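Local structure of ABC-type branched-chain amino acid transport systems periplasmic component-like protein (Thermomonospora curvata, 4N03) at residues A[126-131]-A[139-144]; A[131-136]-A[147-152]. The protein probably serves as the substrate-binding component of an ABC transporter for fatty acids, and holds a bound palmitic acid here. All coordinates share one frame; numbering follows the deposited sequence. Where two conformers were deposited one is given.

Overall arrangement
Coming from the N terminus, the chain builds the four-stranded parallel sheet of one lobe and ends it with edge strand 126-129. From there it loops toward helix 148-161, whose residues Asp-151 and Met-152 touch strand 275-279 in the larger sheet. Contact 1 closes a loop by bringing 139-144 back beside the edge strand; contact 2 closes another, joining 131-136 to the start of the helix. The two loops cross, because the segments alternate along the chain, and they share Trp-131. Between the contacts, Val-143 CG2 packs on the Leu-135 carbonyl and Ala-130 CB on Leu-135 CD1. Both contacts reach the palmitic acid.

Contact 1 (A[126-131]-A[139-144]); sequences TIPSAW and KYIQVT. With PLM (palmitic acid), chain B.
Thr-126 starts the edge strand of a four-stranded parallel sheet in this leucine-binding-protein fold, and its backbone meets the residues flanking Ile-141. Thr-126 N donates to Tyr-140 O at 2.9 Å, and Thr-126 O accepts from Gln-142 N, the pattern of a single parallel bridge; OG1 of the threonine bonds instead to Met-124 O. Next, Ile-127 crosses Thr-144 at about a right angle, methyl on methyl, with CG2 to CG2 at 3.8 Å. Its backbone is bonded on the other side to strand 103-107. Pro-128 presses its ring on Ile-141, CG lying 3.6 Å from CG2, while its carbonyl turns to two waters. Ser-129 C lies over one face of the Trp-131 indole. One of the two waters also donates to Ala-130 O and accepts from Thr-144 N, so it joins three backbone groups; the other sits 2.7 Å from Thr-144 OG1. At Trp-131 the indole N-H takes over: NE1 donates to Thr-144 OG1 at 2.9 Å, the oxygen lying only 9° out of the ring plane. Chi1 of 58° sets that hydroxyl between the backbone N and the carbonyl carbon of Thr-144. Val-143 CG1 packs against the five-membered ring, 3.9 Å from Trp-131 CD1. Over the opposite indole face passes the palmitic acid chain, its CE 3.6 Å above the plane of Trp-131, offset toward the rim.

Contact 2 (A[131-136]-A[147-152]); sequences WTTALL and TYDVDM. With PLM (palmitic acid), chain B.
Tyr-148 lays the face of its ring against Trp-131 at the N terminus of helix 148-161, where Thr-147 holds the N-cap position. Tyr-148 N donates to Trp-131 O at 3.0 Å, tying the helix start to the loop. Tyr-148 CB is 4.0 Å from Trp-131 O; chi1 of -72° puts CG anti to the tyrosine's own carbonyl carbon, and the ring comes over the tryptophan backbone atoms. Tyr-148 CD2 lies 3.3 Å from Trp-131 C, and CE2 approaches the N atoms of Trp-131 and Thr-132. Over the middle of the ring sits Trp-131 CB, a CH-pi contact 3.7 Å from the Tyr-148 centroid and 11° off the normal. The planes of Trp-131 and Tyr-148 stand at 85°, an offset edge-to-face pair with the indole giving its edge. At the tip, near Trp-131 CE3, the hydroxyl turns to the ligand. Tyr-148 OH donates a short 2.5 Å bond to palmitic acid O1, which lies in the tyrosine ring plane. A phenylalanine here would probably cost the fatty-acid carboxyl group this bond, although Tyr-84 OH and Ser-109 OG also bond to the ligand. Beyond the rings, Thr-132 OG1, also hydrogen-bonded to Asp-179 O, accepts from Ala-134 N in an ST turn. Thr-147 OG1 donates to Asp-149 OD1, which also accepts from Val-150 N. Thr-133 OG1 bonds to Thr-404 O and accepts from a water that donates weakly to Asp-149 OD2. That oxygen bonds to Tyr-398 OH and, where Thr-133 and Asp-149 meet tip to tip, Asp-149 OD2 lies 3.3 Å from Thr-133 CG2.

Contact 1 (A[126-131]-A[139-144])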
ATOM      1  N   THR A 126      10.414   7.322   6.429  1.00  9.84           N
ATOM      2  CA  THR A 126      10.103   6.115   5.726  1.00  9.54           C
ATOM      3  C   THR A 126       8.668   6.161   5.271  1.00 10.52           C
ATOM      4  O   THR A 126       7.787   6.397   6.116  1.00 10.93           O
ATOM      5  CB  THR A 126      10.378   4.909   6.641  1.00 10.58           C
ATOM      6  OG1 THR A 126      11.722   4.917   7.091  1.00 11.20           O
ATOM      7  CG2 THR A 126      10.122   3.635   5.938  1.00 11.34           C
ATOM      8  N   ILE A 127       8.422   5.885   3.979  1.00 10.34           N
ATOM      9  CA  ILE A 127       7.097   5.797   3.454  1.00 10.57           C
ATOM     10  C   ILE A 127       6.843   4.381   3.007  1.00 11.10           C
ATOM     11  O   ILE A 127       7.283   3.954   1.904  1.00 12.42           O
ATOM     12  CB  ILE A 127       6.828   6.764   2.281  1.00 11.09           C
ATOM     13  CG1 ILE A 127       7.240   8.182   2.605  1.00 11.35           C
ATOM     14  CG2 ILE A 127       5.375   6.669   1.826  1.00 12.58           C
ATOM     15  CD1 ILE A 127       7.238   9.136   1.420  1.00 12.18           C
ATOM     16  N   PRO A 128       6.199   3.573   3.851  1.00 10.99           N
ATOM     17  CA  PRO A 128       5.943   2.182   3.443  1.00 12.61           C
ATOM     18  C   PRO A 128       4.887   2.028   2.353  1.00 12.83           C
ATOM     19  O   PRO A 128       4.008   2.853   2.197  1.00 13.20           O
ATOM     20  CB  PRO A 128       5.408   1.539   4.738  1.00 12.41           C
ATOM     21  CG  PRO A 128       5.762   2.469   5.833  1.00 12.89           C
ATOM     22  CD  PRO A 128       5.725   3.815   5.219  1.00 11.03           C
ATOM     23  N   SER A 129       5.021   0.955   1.586  1.00 13.39           N
ATOM     24  CA  SER A 129       3.849   0.342   0.871  1.00 13.81           C
ATOM     25  C   SER A 129       3.434  -0.863   1.723  1.00 11.60           C
ATOM     26  O   SER A 129       3.844  -2.009   1.571  1.00 11.59           O
ATOM     27  CB  SER A 129       4.179  -0.031  -0.561  1.00 13.71           C
ATOM     28  OG  SER A 129       4.528   1.098  -1.311  1.00 14.39           O
ATOM     29  N   ALA A 130       2.698  -0.527   2.777  1.00 10.64           N
ATOM     30  CA  ALA A 130       2.365  -1.353   3.890  1.00 10.68           C
ATOM     31  C   ALA A 130       1.395  -0.559   4.764  1.00 10.70           C
ATOM     32  O   ALA A 130       1.619   0.620   4.988  1.00 11.66           O
ATOM     33  CB  ALA A 130       3.583  -1.697   4.678  1.00 12.13           C
ATOM     34  N   TRP A 131       0.330  -1.174   5.184  1.00  9.20           N
ATOM     35  CA  TRP A 131      -0.747  -0.450   5.821  1.00  9.53           C
ATOM     36  C   TRP A 131      -1.220  -1.040   7.155  1.00  9.31           C
ATOM     37  O   TRP A 131      -2.323  -0.817   7.583  1.00  9.71           O
ATOM     38  CB  TRP A 131      -1.882  -0.210   4.807  1.00  9.30           C
ATOM     39  CG  TRP A 131      -1.420   0.646   3.679  1.00  9.33           C
ATOM     40  CD1 TRP A 131      -1.301   1.970   3.750  1.00 10.49           C
ATOM     41  CD2 TRP A 131      -0.854   0.256   2.399  1.00  9.12           C
ATOM     42  NE1 TRP A 131      -0.751   2.487   2.603  1.00 10.22           N
ATOM     43  CE2 TRP A 131      -0.430   1.428   1.767  1.00 10.00           C
ATOM     44  CE3 TRP A 131      -0.636  -0.960   1.759  1.00  9.69           C
ATOM     45  CZ2 TRP A 131       0.157   1.426   0.496  1.00 10.53           C
ATOM     46  CZ3 TRP A 131      -0.072  -0.957   0.512  1.00 10.96           C
ATOM     47  CH2 TRP A 131       0.314   0.220  -0.109  1.00 11.59           C
ATOM     48  N   LYS A 139       6.824   9.041  14.485  1.00 14.87           N
ATOM     49  CA  LYS A 139       6.952  10.316  13.784  0.60 13.85           C
ATOM     50  C   LYS A 139       7.572  10.105  12.405  1.00 11.80           C
ATOM     51  O   LYS A 139       7.234  10.843  11.495  1.00 13.51           O
ATOM     52  CB  LYS A 139       7.814  11.336  14.588  0.60 17.60           C
ATOM     53  CG  LYS A 139       7.775  12.784  14.076  0.60 16.56           C
ATOM     54  CD  LYS A 139       8.729  13.736  14.820  0.60 15.13           C
ATOM     55  CE  LYS A 139       8.835  15.075  14.089  0.60 17.29           C
ATOM     56  NZ  LYS A 139       9.719  16.027  14.814  0.60 18.59           N
ATOM     57  N   TYR A 140       8.490   9.158  12.323  1.00 11.12           N
ATOM     58  CA  TYR A 140       9.308   9.011  11.122  1.00 10.34           C
ATOM     59  C   TYR A 140       8.699   8.139  10.065  1.00 10.64           C
ATOM     60  O   TYR A 140       9.221   8.117   8.926  1.00 12.38           O
ATOM     61  CB  TYR A 140      10.696   8.524  11.513  1.00 12.57           C
ATOM     62  CG  TYR A 140      11.358   9.499  12.395  1.00 13.34           C
ATOM     63  CD1 TYR A 140      11.885  10.651  11.875  1.00 16.77           C
ATOM     64  CD2 TYR A 140      11.383   9.339  13.772  1.00 15.53           C
ATOM     65  CE1 TYR A 140      12.466  11.607  12.656  1.00 21.50           C
ATOM     66  CE2 TYR A 140      11.953  10.359  14.581  1.00 17.81           C
ATOM     67  CZ  TYR A 140      12.464  11.489  13.969  1.00 20.10           C
ATOM     68  OH  TYR A 140      13.077  12.507  14.681  1.00 29.49           O
ATOM     69  N   ILE A 141       7.611   7.434  10.348  1.00 10.05           N
ATOM     70  CA  ILE A 141       6.978   6.543   9.382  1.00 10.08           C
ATOM     71  C   ILE A 141       5.665   7.124   8.961  1.00  9.87           C
ATOM     72  O   ILE A 141       4.816   7.380   9.820  1.00 10.39           O
ATOM     73  CB  ILE A 141       6.797   5.127   9.928  1.00 10.98           C
ATOM     74  CG1 ILE A 141       8.144   4.545  10.359  1.00 11.54           C
ATOM     75  CG2 ILE A 141       6.107   4.277   8.875  1.00 11.05           C
ATOM     76  CD1 ILE A 141       8.039   3.195  11.051  1.00 12.66           C
ATOM     77  N   GLN A 142       5.485   7.416   7.673  1.00 10.36           N
ATOM     78  CA  GLN A 142       4.172   7.829   7.186  1.00  9.84           C
ATOM     79  C   GLN A 142       3.427   6.674   6.608  1.00  9.57           C
ATOM     80  O   GLN A 142       3.737   6.227   5.490  1.00 10.82           O
ATOM     81  CB  GLN A 142       4.312   8.906   6.116  1.00 10.08           C
ATOM     82  CG  GLN A 142       2.964   9.346   5.555  1.00 10.65           C
ATOM     83  CD  GLN A 142       2.142   9.991   6.677  1.00 10.66           C
ATOM     84  OE1 GLN A 142       2.573  10.981   7.255  1.00 12.91           O
ATOM     85  NE2 GLN A 142       0.975   9.456   6.955  1.00 10.59           N
ATOM     86  N   VAL A 143       2.409   6.209   7.318  1.00  9.80           N
ATOM     87  CA  VAL A 143       1.497   5.230   6.756  1.00 10.08           C
ATOM     88  C   VAL A 143       0.517   6.000   5.907  1.00  9.81           C
ATOM     89  O   VAL A 143      -0.161   6.893   6.364  1.00 10.54           O
ATOM     90  CB  VAL A 143       0.766   4.445   7.851  1.00 10.81           C
ATOM     91  CG1 VAL A 143      -0.153   3.430   7.179  1.00 11.24           C
ATOM     92  CG2 VAL A 143       1.759   3.748   8.785  1.00 11.90           C
ATOM     93  N   THR A 144       0.531   5.724   4.603  1.00  9.72           N
ATOM     94  CA  THR A 144      -0.347   6.460   3.694  1.00  9.95           C
ATOM     95  C   THR A 144      -1.756   5.884   3.711  1.00  9.30           C
ATOM     96  O   THR A 144      -1.957   4.784   4.221  1.00 11.27           O
ATOM     97  CB  THR A 144       0.213   6.418   2.277  1.00 10.48           C
ATOM     98  OG1 THR A 144       0.340   5.060   1.879  1.00 11.03           O
ATOM     99  CG2 THR A 144       1.583   7.117   2.194  1.00 10.92           C
TER
HETATM  100  C1  PLM B 601       1.985  -5.982   3.420  1.00 10.49           C
HETATM  101  O1  PLM B 601       1.492  -5.005   4.041  1.00 10.86           O
HETATM  102  O2  PLM B 601       2.934  -6.683   3.835  1.00 11.00           O
HETATM  103  C2  PLM B 601       1.524  -6.230   2.002  1.00 12.83           C
HETATM  104  C3  PLM B 601       2.324  -5.227   1.062  1.00 15.04           C
HETATM  105  C4  PLM B 601       1.809  -5.207  -0.359  1.00 15.32           C
HETATM  106  C5  PLM B 601       2.603  -4.313  -1.248  1.00 17.12           C
HETATM  107  C6  PLM B 601       2.130  -4.116  -2.704  1.00 17.77           C
HETATM  108  C7  PLM B 601       1.209  -2.906  -2.803  1.00 19.80           C
HETATM  109  C8  PLM B 601       0.523  -2.710  -4.126  1.00 22.46           C
HETATM  110  C9  PLM B 601      -0.137  -1.358  -4.324  1.00 24.37           C
HETATM  111  CA  PLM B 601      -1.616  -1.276  -3.876  1.00 23.22           C
HETATM  112  CB  PLM B 601      -2.036   0.248  -3.862  1.00 24.01           C
HETATM  113  CC  PLM B 601      -2.657   0.651  -2.492  1.00 19.31           C
HETATM  114  CD  PLM B 601      -2.598   2.134  -2.190  1.00 17.40           C
HETATM  115  CE  PLM B 601      -3.157   2.586  -0.847  0.50 18.73           C
HETATM  116  CF  PLM B 601      -2.496   3.899  -0.399  0.50 20.51           C
HETATM  117  CG  PLM B 601      -3.137   5.156  -0.960  0.50 21.00           C
HETATM  118  O   HOH W   1       2.050   3.333   4.172  1.00 13.34           O
HETATM  119  O   HOH W   2       2.438   4.273   0.313  1.00 13.59           O

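Contact 2 (A[131-136]-A[147-152])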
ATOM      1  N   TRP A 131       0.330  -1.174   5.184  1.00  9.20           N
ATOM      2  CA  TRP A 131      -0.747  -0.450   5.821  1.00  9.53           C
ATOM      3  C   TRP A 131      -1.220  -1.040   7.155  1.00  9.31           C
ATOM      4  O   TRP A 131      -2.323  -0.817   7.583  1.00  9.71           O
ATOM      5  CB  TRP A 131      -1.882  -0.210   4.807  1.00  9.30           C
ATOM      6  CG  TRP A 131      -1.420   0.646   3.679  1.00  9.33           C
ATOM      7  CD1 TRP A 131      -1.301   1.970   3.750  1.00 10.49           C
ATOM      8  CD2 TRP A 131      -0.854   0.256   2.399  1.00  9.12           C
ATOM      9  NE1 TRP A 131      -0.751   2.487   2.603  1.00 10.22           N
ATOM     10  CE2 TRP A 131      -0.430   1.428   1.767  1.00 10.00           C
ATOM     11  CE3 TRP A 131      -0.636  -0.960   1.759  1.00  9.69           C
ATOM     12  CZ2 TRP A 131       0.157   1.426   0.496  1.00 10.53           C
ATOM     13  CZ3 TRP A 131      -0.072  -0.957   0.512  1.00 10.96           C
ATOM     14  CH2 TRP A 131       0.314   0.220  -0.109  1.00 11.59           C
ATOM     15  N   THR A 132      -0.339  -1.787   7.805  1.00  9.00           N
ATOM     16  CA  THR A 132      -0.635  -2.242   9.127  1.00  8.74           C
ATOM     17  C   THR A 132      -0.664  -1.088  10.130  1.00  9.16           C
ATOM     18  O   THR A 132       0.133  -0.162  10.102  1.00  9.21           O
ATOM     19  CB  THR A 132       0.393  -3.295   9.558  1.00  8.98           C
ATOM     20  OG1 THR A 132       0.020  -3.810  10.840  1.00  9.93           O
ATOM     21  CG2 THR A 132       1.806  -2.774   9.671  1.00 10.36           C
ATOM     22  N   THR A 133      -1.527  -1.235  11.149  1.00  9.40           N
ATOM     23  CA  THR A 133      -1.536  -0.337  12.291  1.00  9.44           C
ATOM     24  C   THR A 133      -0.262  -0.480  13.114  1.00  8.79           C
ATOM     25  O   THR A 133       0.065   0.432  13.882  1.00  9.08           O
ATOM     26  CB  THR A 133      -2.746  -0.616  13.178  1.00  9.47           C
ATOM     27  OG1 THR A 133      -2.780  -2.008  13.518  1.00  9.53           O
ATOM     28  CG2 THR A 133      -4.010  -0.268  12.448  1.00  8.90           C
ATOM     29  N   ALA A 134       0.492  -1.562  12.919  1.00  8.73           N
ATOM     30  CA  ALA A 134       1.730  -1.713  13.625  1.00  9.83           C
ATOM     31  C   ALA A 134       2.758  -0.663  13.262  1.00  8.94           C
ATOM     32  O   ALA A 134       3.752  -0.518  13.942  1.00 11.38           O
ATOM     33  CB  ALA A 134       2.264  -3.119  13.455  1.00 11.30           C
ATOM     34  N   LEU A 135       2.544   0.072  12.155  1.00  9.25           N
ATOM     35  CA  LEU A 135       3.431   1.137  11.709  1.00  9.59           C
ATOM     36  C   LEU A 135       2.961   2.531  12.077  1.00  9.96           C
ATOM     37  O   LEU A 135       3.685   3.482  11.818  1.00 10.85           O
ATOM     38  CB  LEU A 135       3.721   1.010  10.212  1.00  9.67           C
ATOM     39  CG  LEU A 135       4.408  -0.300   9.829  1.00 10.72           C
ATOM     40  CD1 LEU A 135       4.521  -0.430   8.335  1.00 11.66           C
ATOM     41  CD2 LEU A 135       5.771  -0.491  10.514  1.00 12.63           C
ATOM     42  N   LEU A 136       1.766   2.655  12.672  1.00  9.65           N
ATOM     43  CA  LEU A 136       1.354   3.907  13.265  1.00  9.77           C
ATOM     44  C   LEU A 136       2.148   4.162  14.531  1.00  9.85           C
ATOM     45  O   LEU A 136       2.761   3.239  15.101  1.00 11.24           O
ATOM     46  CB  LEU A 136      -0.147   3.904  13.579  1.00  9.76           C
ATOM     47  CG  LEU A 136      -1.078   3.848  12.361  1.00  9.93           C
ATOM     48  CD1 LEU A 136      -2.508   3.805  12.886  1.00 11.64           C
ATOM     49  CD2 LEU A 136      -0.882   5.055  11.441  1.00 10.64           C
ATOM     50  N   THR A 147      -5.464   2.272   7.080  1.00  8.80           N
ATOM     51  CA  THR A 147      -4.902   1.027   7.549  1.00  8.70           C
ATOM     52  C   THR A 147      -5.787  -0.147   7.184  1.00  8.58           C
ATOM     53  O   THR A 147      -6.966   0.004   6.871  1.00  8.91           O
ATOM     54  CB  THR A 147      -4.637   1.112   9.055  1.00  9.26           C
ATOM     55  OG1 THR A 147      -5.785   1.594   9.746  1.00  9.43           O
ATOM     56  CG2 THR A 147      -3.470   2.012   9.312  1.00 10.91           C
ATOM     57  N   TYR A 148      -5.214  -1.346   7.249  1.00  8.26           N
ATOM     58  CA  TYR A 148      -5.890  -2.524   6.740  1.00  8.61           C
ATOM     59  C   TYR A 148      -7.199  -2.836   7.409  1.00  8.09           C
ATOM     60  O   TYR A 148      -8.143  -3.337   6.835  1.00  8.47           O
ATOM     61  CB  TYR A 148      -5.001  -3.737   6.861  1.00  9.21           C
ATOM     62  CG  TYR A 148      -3.846  -3.777   5.915  1.00  8.48           C
ATOM     63  CD1 TYR A 148      -3.999  -3.596   4.522  1.00  8.79           C
ATOM     64  CD2 TYR A 148      -2.576  -3.969   6.376  1.00  8.63           C
ATOM     65  CE1 TYR A 148      -2.914  -3.659   3.664  1.00  9.30           C
ATOM     66  CE2 TYR A 148      -1.498  -4.044   5.507  1.00  8.72           C
ATOM     67  CZ  TYR A 148      -1.673  -3.893   4.136  1.00  8.53           C
ATOM     68  OH  TYR A 148      -0.639  -3.952   3.220  1.00 10.38           O
ATOM     69  N   ASP A 149      -7.237  -2.638   8.741  1.00  8.14           N
ATOM     70  CA  ASP A 149      -8.433  -2.827   9.548  1.00  8.75           C
ATOM     71  C   ASP A 149      -9.575  -1.940   9.093  1.00  8.65           C
ATOM     72  O   ASP A 149     -10.671  -2.407   8.882  1.00  8.87           O
ATOM     73  CB  ASP A 149      -8.162  -2.727  11.042  1.00  8.64           C
ATOM     74  CG  ASP A 149      -7.382  -1.522  11.513  1.00  9.45           C
ATOM     75  OD1 ASP A 149      -7.017  -0.645  10.693  1.00  9.82           O
ATOM     76  OD2 ASP A 149      -7.112  -1.490  12.744  1.00  9.76           O
ATOM     77  N   VAL A 150      -9.286  -0.646   8.935  1.00  8.76           N
ATOM     78  CA  VAL A 150     -10.282   0.279   8.443  1.00  9.01           C
ATOM     79  C   VAL A 150     -10.782  -0.118   7.070  1.00  8.51           C
ATOM     80  O   VAL A 150     -11.988  -0.049   6.820  1.00  8.76           O
ATOM     81  CB  VAL A 150      -9.672   1.703   8.404  1.00  9.59           C
ATOM     82  CG1 VAL A 150     -10.490   2.697   7.566  1.00 11.03           C
ATOM     83  CG2 VAL A 150      -9.484   2.204   9.834  1.00 10.63           C
ATOM     84  N   ASP A 151      -9.918  -0.592   6.161  1.00  8.53           N
ATOM     85  CA  ASP A 151     -10.394  -1.060   4.866  1.00  9.10           C
ATOM     86  C   ASP A 151     -11.371  -2.231   5.000  1.00  8.83           C
ATOM     87  O   ASP A 151     -12.363  -2.265   4.298  1.00  9.16           O
ATOM     88  CB  ASP A 151      -9.254  -1.487   3.949  1.00  9.39           C
ATOM     89  CG  ASP A 151      -8.510  -0.330   3.327  1.00 10.40           C
ATOM     90  OD1 ASP A 151      -9.030   0.783   3.253  1.00 10.54           O
ATOM     91  OD2 ASP A 151      -7.376  -0.635   2.865  1.00 10.69           O
HETATM   92  N   MSE A 152     -11.089  -3.220   5.866  1.00  8.71           N
HETATM   93  CA  MSE A 152     -12.030  -4.308   6.050  1.00  9.86           C
HETATM   94  C   MSE A 152     -13.304  -3.865   6.740  1.00  8.55           C
HETATM   95  O   MSE A 152     -14.348  -4.394   6.431  1.00  9.27           O
HETATM   96  CB  MSE A 152     -11.388  -5.462   6.835  1.00 10.01           C
HETATM   97  CG  MSE A 152     -10.309  -6.210   6.051  1.00 10.81           C
HETATM   98 SE   MSE A 152     -11.036  -7.158   4.527  0.65 14.42          SE
HETATM   99  CE  MSE A 152     -10.612  -5.987   3.160  1.00 13.89           C
TER
HETATM  100  C1  PLM B 601       1.985  -5.982   3.420  1.00 10.49           C
HETATM  101  O1  PLM B 601       1.492  -5.005   4.041  1.00 10.86           O
HETATM  102  O2  PLM B 601       2.934  -6.683   3.835  1.00 11.00           O
HETATM  103  C2  PLM B 601       1.524  -6.230   2.002  1.00 12.83           C
HETATM  104  C3  PLM B 601       2.324  -5.227   1.062  1.00 15.04           C
HETATM  105  C4  PLM B 601       1.809  -5.207  -0.359  1.00 15.32           C
HETATM  106  C5  PLM B 601       2.603  -4.313  -1.248  1.00 17.12           C
HETATM  107  C6  PLM B 601       2.130  -4.116  -2.704  1.00 17.77           C
HETATM  108  C7  PLM B 601       1.209  -2.906  -2.803  1.00 19.80           C
HETATM  109  C8  PLM B 601       0.523  -2.710  -4.126  1.00 22.46           C
HETATM  110  C9  PLM B 601      -0.137  -1.358  -4.324  1.00 24.37           C
HETATM  111  CA  PLM B 601      -1.616  -1.276  -3.876  1.00 23.22           C
HETATM  112  CB  PLM B 601      -2.036   0.248  -3.862  1.00 24.01           C
HETATM  113  CC  PLM B 601      -2.657   0.651  -2.492  1.00 19.31           C
HETATM  114  CD  PLM B 601      -2.598   2.134  -2.190  1.00 17.40           C
HETATM  115  CE  PLM B 601      -3.157   2.586  -0.847  0.50 18.73           C
HETATM  116  CF  PLM B 601      -2.496   3.899  -0.399  0.50 20.51           C
HETATM  117  CG  PLM B 601      -3.137   5.156  -0.960  0.50 21.00           C
HETATM  118  O   HOH W   3      -5.039  -3.394  12.985  1.00 10.19           O